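Local coordinates for 5-carboxyvanillate decarboxylase (Sphingomonas paucimobilis, PDB 4L6D) that decarboxylates 5-carboxyvanillate to vanillate, using an amidohydrolase-type active site that holds a manganese ion, at the interface of chains A and B. Coordinates in Å, arbitrary orientation; residue numbers count along the deposited sequence, not the author numbering. Chains: chain A/B, 5-carboxyvanillate decarboxylase.

The three contacts are patches of one two-fold symmetric interface. Contact 1 and contact 2 are twins with the chains exchanged, their C-alpha centres about 31 Å apart, and each sets a loop of one chain against helices 197-211 and 236-249 of the other. Contact 3 lies between them, about 10 Å from contact 1, with which it shares B:Met191, and about 21 Å from contact 2. Helix 197-211 enters all three: its C-terminal residues serve the outer patches and A:Ile200 meets its own copy in contact 3. Such a symmetric arrangement would suit a dimer, although the deposited assembly alone does not prove one.

Contact 1: the interface of chains A and B. Residues chain A 208, 211, 246, 251-253; chain B 189, 191, 195.
B:Met191 and A:Leu211 meet where a loop of one amidohydrolase-fold subunit packs on the C-terminal part of helix 197-211 of the other, in an outer patch of the two-fold interface. A:Leu211 carries several of the aliphatic contacts. Its CD1 methyl lies 3.7 Å from CG of B:Met191, the two side chains crossing obliquely, while its branched end meets that of B:Ile195 tip to tip, CD2 to CD1 at 4.0 Å. B:Ile195 carries CG1 anti to its backbone N (chi1 -161°), which extends CD1 far enough to reach CB of A:Ala246 as well, at 3.8 Å. B:Met191 bends at its last torsion, chi3 61°, and presents its CE methyl to CG of A:Arg208 at 3.7 Å; the two side chains cross at about a right angle. The aromatic contacts belong to B:Tyr189. A:Pro253 brings CD to 3.8 Å from ring atom CD1, and the sulfur of B:Met191, from the same chain, sits at the ring edge in its plane. Across the interface, ring atom CE2 lies over the rim of one face of the A:Arg208 guanidinium. Backbone groups also take part: the carbonyl O of B:Tyr189 rests 3.5 Å from CB of A:Ala246, beside the methyl of A:Ala252.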
loop_
_atom_site.group_PDB
_atom_site.type_symbol
_atom_site.label_atom_id
_atom_site.label_comp_id
_atom_site.label_asym_id
_atom_site.label_seq_id
_atom_site.Cartn_x
_atom_site.Cartn_y
_atom_site.Cartn_z
ATOM N N ARG A 208 7.731 8.571 -3.491
ATOM C CA ARG A 208 8.995 9.288 -3.346
ATOM C C ARG A 208 9.162 10.285 -4.489
ATOM O O ARG A 208 9.600 11.414 -4.278
ATOM C CB ARG A 208 10.197 8.332 -3.327
ATOM C CG ARG A 208 10.267 7.418 -2.107
ATOM C CD ARG A 208 11.492 6.483 -2.199
ATOM N NE ARG A 208 12.732 7.259 -2.125
ATOM C CZ ARG A 208 13.434 7.452 -1.015
ATOM N NH1 ARG A 208 13.075 6.866 0.122
ATOM N NH2 ARG A 208 14.514 8.219 -1.042
ATOM N N LEU A 211 6.708 13.275 -3.737
ATOM C CA LEU A 211 7.086 14.079 -2.579
ATOM C C LEU A 211 8.422 14.795 -2.738
ATOM O O LEU A 211 8.644 15.834 -2.115
ATOM C CB LEU A 211 7.083 13.239 -1.292
ATOM C CG LEU A 211 5.703 12.732 -0.856
ATOM C CD1 LEU A 211 5.829 11.930 0.433
ATOM C CD2 LEU A 211 4.703 13.871 -0.684
ATOM N N ALA A 246 4.608 16.708 6.621
ATOM C CA ALA A 246 5.821 16.276 5.937
ATOM C C ALA A 246 6.744 17.457 5.608
ATOM O O ALA A 246 7.961 17.362 5.776
ATOM C CB ALA A 246 5.474 15.492 4.675
ATOM N N GLY A 251 11.129 17.542 6.525
ATOM C CA GLY A 251 12.097 17.884 5.499
ATOM C C GLY A 251 11.628 17.614 4.077
ATOM O O GLY A 251 12.439 17.587 3.146
ATOM N N ALA A 252 10.327 17.401 3.884
ATOM C CA ALA A 252 9.796 17.291 2.529
ATOM C C ALA A 252 9.831 18.678 1.900
ATOM O O ALA A 252 9.504 19.663 2.552
ATOM C CB ALA A 252 8.370 16.742 2.545
ATOM N N PRO A 253 10.236 18.762 0.631
ATOM C CA PRO A 253 10.336 20.088 0.020
ATOM C C PRO A 253 8.962 20.675 -0.261
ATOM O O PRO A 253 7.979 19.941 -0.407
ATOM C CB PRO A 253 11.083 19.813 -1.287
ATOM C CG PRO A 253 10.745 18.403 -1.627
ATOM C CD PRO A 253 10.629 17.682 -0.290
ATOM N N TYR B 189 11.498 12.841 3.278
ATOM C CA TYR B 189 10.239 13.536 2.983
ATOM C C TYR B 189 9.130 13.252 3.996
ATOM O O TYR B 189 7.951 13.300 3.658
ATOM C CB TYR B 189 9.750 13.217 1.554
ATOM C CG TYR B 189 10.862 13.073 0.534
ATOM C CD1 TYR B 189 11.777 14.100 0.320
ATOM C CD2 TYR B 189 10.997 11.914 -0.220
ATOM C CE1 TYR B 189 12.807 13.966 -0.608
ATOM C CE2 TYR B 189 12.017 11.772 -1.145
ATOM C CZ TYR B 189 12.921 12.795 -1.336
ATOM O OH TYR B 189 13.942 12.663 -2.255
ATOM N N MET B 191 8.326 10.482 5.281
ATOM C CA MET B 191 7.614 9.246 4.968
ATOM C C MET B 191 7.606 8.230 6.109
ATOM O O MET B 191 6.931 7.203 6.017
ATOM C CB MET B 191 8.156 8.630 3.681
ATOM C CG MET B 191 7.816 9.489 2.470
ATOM S SD MET B 191 8.555 8.964 0.926
ATOM C CE MET B 191 7.857 7.316 0.747
ATOM N N ILE B 195 1.886 10.003 6.488
ATOM C CA ILE B 195 1.797 10.266 5.052
ATOM C C ILE B 195 2.064 9.022 4.188
ATOM O O ILE B 195 1.525 8.912 3.091
ATOM C CB ILE B 195 2.682 11.462 4.624
ATOM C CG1 ILE B 195 2.235 12.022 3.261
ATOM C CG2 ILE B 195 4.175 11.081 4.605
ATOM C CD1 ILE B 195 2.968 13.282 2.838
#

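Contact 2: the interface of chains A and B. Residues chain A 189, 191, 195; chain B 208, 211, 246, 250, 252-253.
A:Met191 and B:Leu211 meet in the tightly packed part of this patch, where CG of the methionine lies 3.7 Å from the leucine CD1. The methionine then turns at chi3 (64°), which puts its CE methyl 3.7 Å from CG of B:Arg208 and sets the thioether across the aliphatic stem of the arginine. A:Ile195 meets the leucine tip to tip, its CD1 4.0 Å from both CD1 and CD2 of B:Leu211, and also touches CB of B:Ala246. The same B:Ala246 methyl, CB, meets the A:Tyr189 carbonyl O at 3.5 Å, and CB of B:Ala252 lies 3.7 Å from CA of A:Tyr189. The tyrosine ring makes few contacts: its CD1 meets CD of B:Pro253 at 3.8 Å, and on the opposite edge CE2 is 4.0 Å from the backbone O of B:Arg208. The A:Met191 sulfur lies in the ring plane at its edge. The loose side is the rim at B:Gly250, which hides just 1 Å² and brings its O no nearer than 3.9 Å to the carbonyl carbon C of A:Tyr189. By seating the loop of chain A on the ends of two helices of chain B, the patch probably helps fix how the two subunits of this decarboxylase are oriented.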
loop_
_atom_site.group_PDB
_atom_site.type_symbol
_atom_site.label_atom_id
_atom_site.label_comp_id
_atom_site.label_asym_id
_atom_site.label_seq_id
_atom_site.Cartn_x
_atom_site.Cartn_y
_atom_site.Cartn_z
ATOM N N TYR A 189 5.948 -16.360 2.339
ATOM C CA TYR A 189 4.591 -16.499 1.806
ATOM C C TYR A 189 4.426 -16.008 0.368
ATOM O O TYR A 189 3.332 -15.605 -0.026
ATOM C CB TYR A 189 3.565 -15.810 2.733
ATOM C CG TYR A 189 3.877 -15.978 4.201
ATOM C CD1 TYR A 189 4.075 -17.237 4.753
ATOM C CD2 TYR A 189 4.020 -14.874 5.030
ATOM C CE1 TYR A 189 4.387 -17.394 6.094
ATOM C CE2 TYR A 189 4.333 -15.022 6.377
ATOM C CZ TYR A 189 4.517 -16.282 6.897
ATOM O OH TYR A 189 4.830 -16.429 8.223
ATOM N N MET A 191 5.496 -13.341 -0.884
ATOM C CA MET A 191 5.244 -11.904 -0.889
ATOM C C MET A 191 6.227 -11.088 -1.714
ATOM O O MET A 191 6.040 -9.890 -1.895
ATOM C CB MET A 191 5.157 -11.378 0.547
ATOM C CG MET A 191 3.896 -11.861 1.256
ATOM S SD MET A 191 3.805 -11.470 3.015
ATOM C CE MET A 191 3.746 -9.685 2.944
ATOM N N ILE A 195 1.522 -10.725 -5.359
ATOM C CA ILE A 195 0.549 -10.780 -4.278
ATOM C C ILE A 195 0.708 -9.625 -3.288
ATOM O O ILE A 195 -0.267 -9.236 -2.641
ATOM C CB ILE A 195 0.572 -12.149 -3.562
ATOM C CG1 ILE A 195 -0.693 -12.338 -2.711
ATOM C CG2 ILE A 195 1.838 -12.298 -2.725
ATOM C CD1 ILE A 195 -0.826 -13.731 -2.152
ATOM N N ARG B 208 0.858 -10.321 6.229
ATOM C CA ARG B 208 1.629 -11.461 6.719
ATOM C C ARG B 208 0.781 -12.317 7.646
ATOM O O ARG B 208 0.843 -13.549 7.597
ATOM C CB ARG B 208 2.903 -11.017 7.449
ATOM C CG ARG B 208 3.917 -10.273 6.559
ATOM C CD ARG B 208 5.139 -9.841 7.390
ATOM N NE ARG B 208 5.810 -11.007 7.960
ATOM C CZ ARG B 208 6.914 -11.552 7.464
ATOM N NH1 ARG B 208 7.515 -11.008 6.414
ATOM N NH2 ARG B 208 7.424 -12.633 8.025
ATOM N N LEU B 211 -1.679 -14.344 5.348
ATOM C CA LEU B 211 -1.059 -15.351 4.492
ATOM C C LEU B 211 -0.385 -16.470 5.282
ATOM O O LEU B 211 -0.233 -17.585 4.785
ATOM C CB LEU B 211 -0.071 -14.701 3.508
ATOM C CG LEU B 211 -0.679 -13.703 2.509
ATOM C CD1 LEU B 211 0.406 -13.133 1.591
ATOM C CD2 LEU B 211 -1.780 -14.351 1.688
ATOM N N ALA B 246 1.331 -18.000 -4.766
ATOM C CA ALA B 246 2.009 -17.927 -3.476
ATOM C C ALA B 246 2.115 -19.308 -2.822
ATOM O O ALA B 246 3.165 -19.666 -2.287
ATOM C CB ALA B 246 1.309 -16.924 -2.550
ATOM N N GLY B 250 5.650 -20.128 -3.871
ATOM C CA GLY B 250 6.232 -19.267 -2.853
ATOM C C GLY B 250 6.304 -19.799 -1.431
ATOM O O GLY B 250 6.713 -19.075 -0.519
ATOM N N ALA B 252 3.922 -20.403 0.571
ATOM C CA ALA B 252 2.817 -19.972 1.416
ATOM C C ALA B 252 1.975 -21.178 1.813
ATOM O O ALA B 252 1.750 -22.080 1.003
ATOM C CB ALA B 252 1.962 -18.921 0.701
ATOM N N PRO B 253 1.517 -21.210 3.070
ATOM C CA PRO B 253 0.747 -22.370 3.516
ATOM C C PRO B 253 -0.649 -22.391 2.902
ATOM O O PRO B 253 -1.206 -21.342 2.584
ATOM C CB PRO B 253 0.657 -22.162 5.029
ATOM C CG PRO B 253 0.745 -20.662 5.202
ATOM C CD PRO B 253 1.743 -20.237 4.152
#

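Contact 3: the interface of chains A and B. Residues chain A 200, 203-204, 207; chain B 186, 191, 196, 200.
Helix 197-211 of chain A, regular from A:Ile200 to A:Val207, presents one face to B:Trp196, which precedes the same helix in the other amidohydrolase-fold subunit with phi -156°. The indole swings out with CG opposite the backbone N (chi1 -164°), which lays it along the A:Thr204 to A:Val207 face. B:Trp196 donates NE1-H to OG1 of A:Thr204 at 3.1 Å, nearly straight at 175° and with the acceptor in the ring plane. That hydroxyl in turn donates to the backbone O of A:Ile200 at 2.8 Å, one turn earlier, so its rotation is held by a bond to each chain. CG2 of A:Val207 stands over the centre of the six-membered ring, 3.6 Å from its centroid, in a CH-pi contact. CD1 of B:Ile200 backs the opposite face, offset toward the rim, and OG of A:Ser203 lies at the edge in plane, 3.5 Å from CZ2 of B:Trp196. A phenylalanine in place of B:Trp196 would probably leave the A:Thr204 hydroxyl without its indole donor and open a gap beneath A:Val207. The A:Ile200 and B:Ile200 side chains meet tip to tip, their CG2 methyls 3.6 Å apart. The CE methyl of B:Met191 also reaches CG1 of A:Val207, at 3.9 Å.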
loop_
_atom_site.group_PDB
_atom_site.type_symbol
_atom_site.label_atom_id
_atom_site.label_comp_id
_atom_site.label_asym_id
_atom_site.label_seq_id
_atom_site.Cartn_x
_atom_site.Cartn_y
_atom_site.Cartn_z
ATOM N N ILE A 200 3.876 -2.704 -3.128
ATOM C CA ILE A 200 4.559 -1.884 -2.130
ATOM C C ILE A 200 5.805 -1.215 -2.717
ATOM O O ILE A 200 6.025 -0.013 -2.531
ATOM C CB ILE A 200 4.938 -2.710 -0.895
ATOM C CG1 ILE A 200 3.696 -3.335 -0.244
ATOM C CG2 ILE A 200 5.694 -1.838 0.098
ATOM C CD1 ILE A 200 2.626 -2.317 0.132
ATOM N N SER A 203 4.549 1.467 -5.630
ATOM C CA SER A 203 3.861 2.620 -5.061
ATOM C C SER A 203 4.820 3.478 -4.252
ATOM O O SER A 203 4.746 4.706 -4.304
ATOM C CB SER A 203 2.654 2.219 -4.202
ATOM O OG SER A 203 3.038 1.404 -3.106
ATOM N N THR A 204 5.715 2.851 -3.497
ATOM C CA THR A 204 6.663 3.631 -2.698
ATOM C C THR A 204 7.602 4.450 -3.585
ATOM O O THR A 204 7.888 5.603 -3.288
ATOM C CB THR A 204 7.429 2.740 -1.712
ATOM O OG1 THR A 204 6.495 2.135 -0.803
ATOM C CG2 THR A 204 8.446 3.546 -0.916
ATOM N N VAL A 207 5.519 7.413 -4.795
ATOM C CA VAL A 207 5.297 8.402 -3.745
ATOM C C VAL A 207 6.570 9.224 -3.487
ATOM O O VAL A 207 6.499 10.440 -3.312
ATOM C CB VAL A 207 4.768 7.737 -2.457
ATOM C CG1 VAL A 207 4.775 8.716 -1.286
ATOM C CG2 VAL A 207 3.364 7.209 -2.702
ATOM N N PHE B 186 12.066 4.860 4.065
ATOM C CA PHE B 186 11.115 5.784 4.686
ATOM C C PHE B 186 11.803 6.871 5.509
ATOM O O PHE B 186 11.191 7.464 6.396
ATOM C CB PHE B 186 10.106 5.005 5.543
ATOM C CG PHE B 186 9.298 4.000 4.754
ATOM C CD1 PHE B 186 9.782 2.721 4.528
ATOM C CD2 PHE B 186 8.071 4.348 4.214
ATOM C CE1 PHE B 186 9.052 1.796 3.776
ATOM C CE2 PHE B 186 7.334 3.433 3.460
ATOM C CZ PHE B 186 7.831 2.145 3.247
ATOM N N MET B 191 8.326 10.482 5.281
ATOM C CA MET B 191 7.614 9.246 4.968
ATOM C C MET B 191 7.606 8.230 6.109
ATOM O O MET B 191 6.931 7.203 6.017
ATOM C CB MET B 191 8.156 8.630 3.681
ATOM C CG MET B 191 7.816 9.489 2.470
ATOM S SD MET B 191 8.555 8.964 0.926
ATOM C CE MET B 191 7.857 7.316 0.747
ATOM N N TRP B 196 2.870 8.078 4.669
ATOM C CA TRP B 196 3.119 6.872 3.868
ATOM C C TRP B 196 3.549 5.640 4.663
ATOM O O TRP B 196 2.952 4.572 4.551
ATOM C CB TRP B 196 4.103 7.143 2.710
ATOM C CG TRP B 196 4.062 6.052 1.680
ATOM C CD1 TRP B 196 5.079 5.201 1.338
ATOM C CD2 TRP B 196 2.939 5.680 0.868
ATOM N NE1 TRP B 196 4.663 4.335 0.353
ATOM C CE2 TRP B 196 3.353 4.603 0.048
ATOM C CE3 TRP B 196 1.626 6.159 0.747
ATOM C CZ2 TRP B 196 2.496 3.983 -0.865
ATOM C CZ3 TRP B 196 0.781 5.555 -0.167
ATOM C CH2 TRP B 196 1.215 4.469 -0.956
ATOM N N ILE B 200 2.093 1.483 5.045
ATOM C CA ILE B 200 2.877 0.362 4.515
ATOM C C ILE B 200 3.246 -0.640 5.605
ATOM O O ILE B 200 3.097 -1.851 5.439
ATOM C CB ILE B 200 4.162 0.848 3.797
ATOM C CG1 ILE B 200 3.819 1.804 2.648
ATOM C CG2 ILE B 200 4.970 -0.345 3.297
ATOM C CD1 ILE B 200 2.789 1.242 1.674
#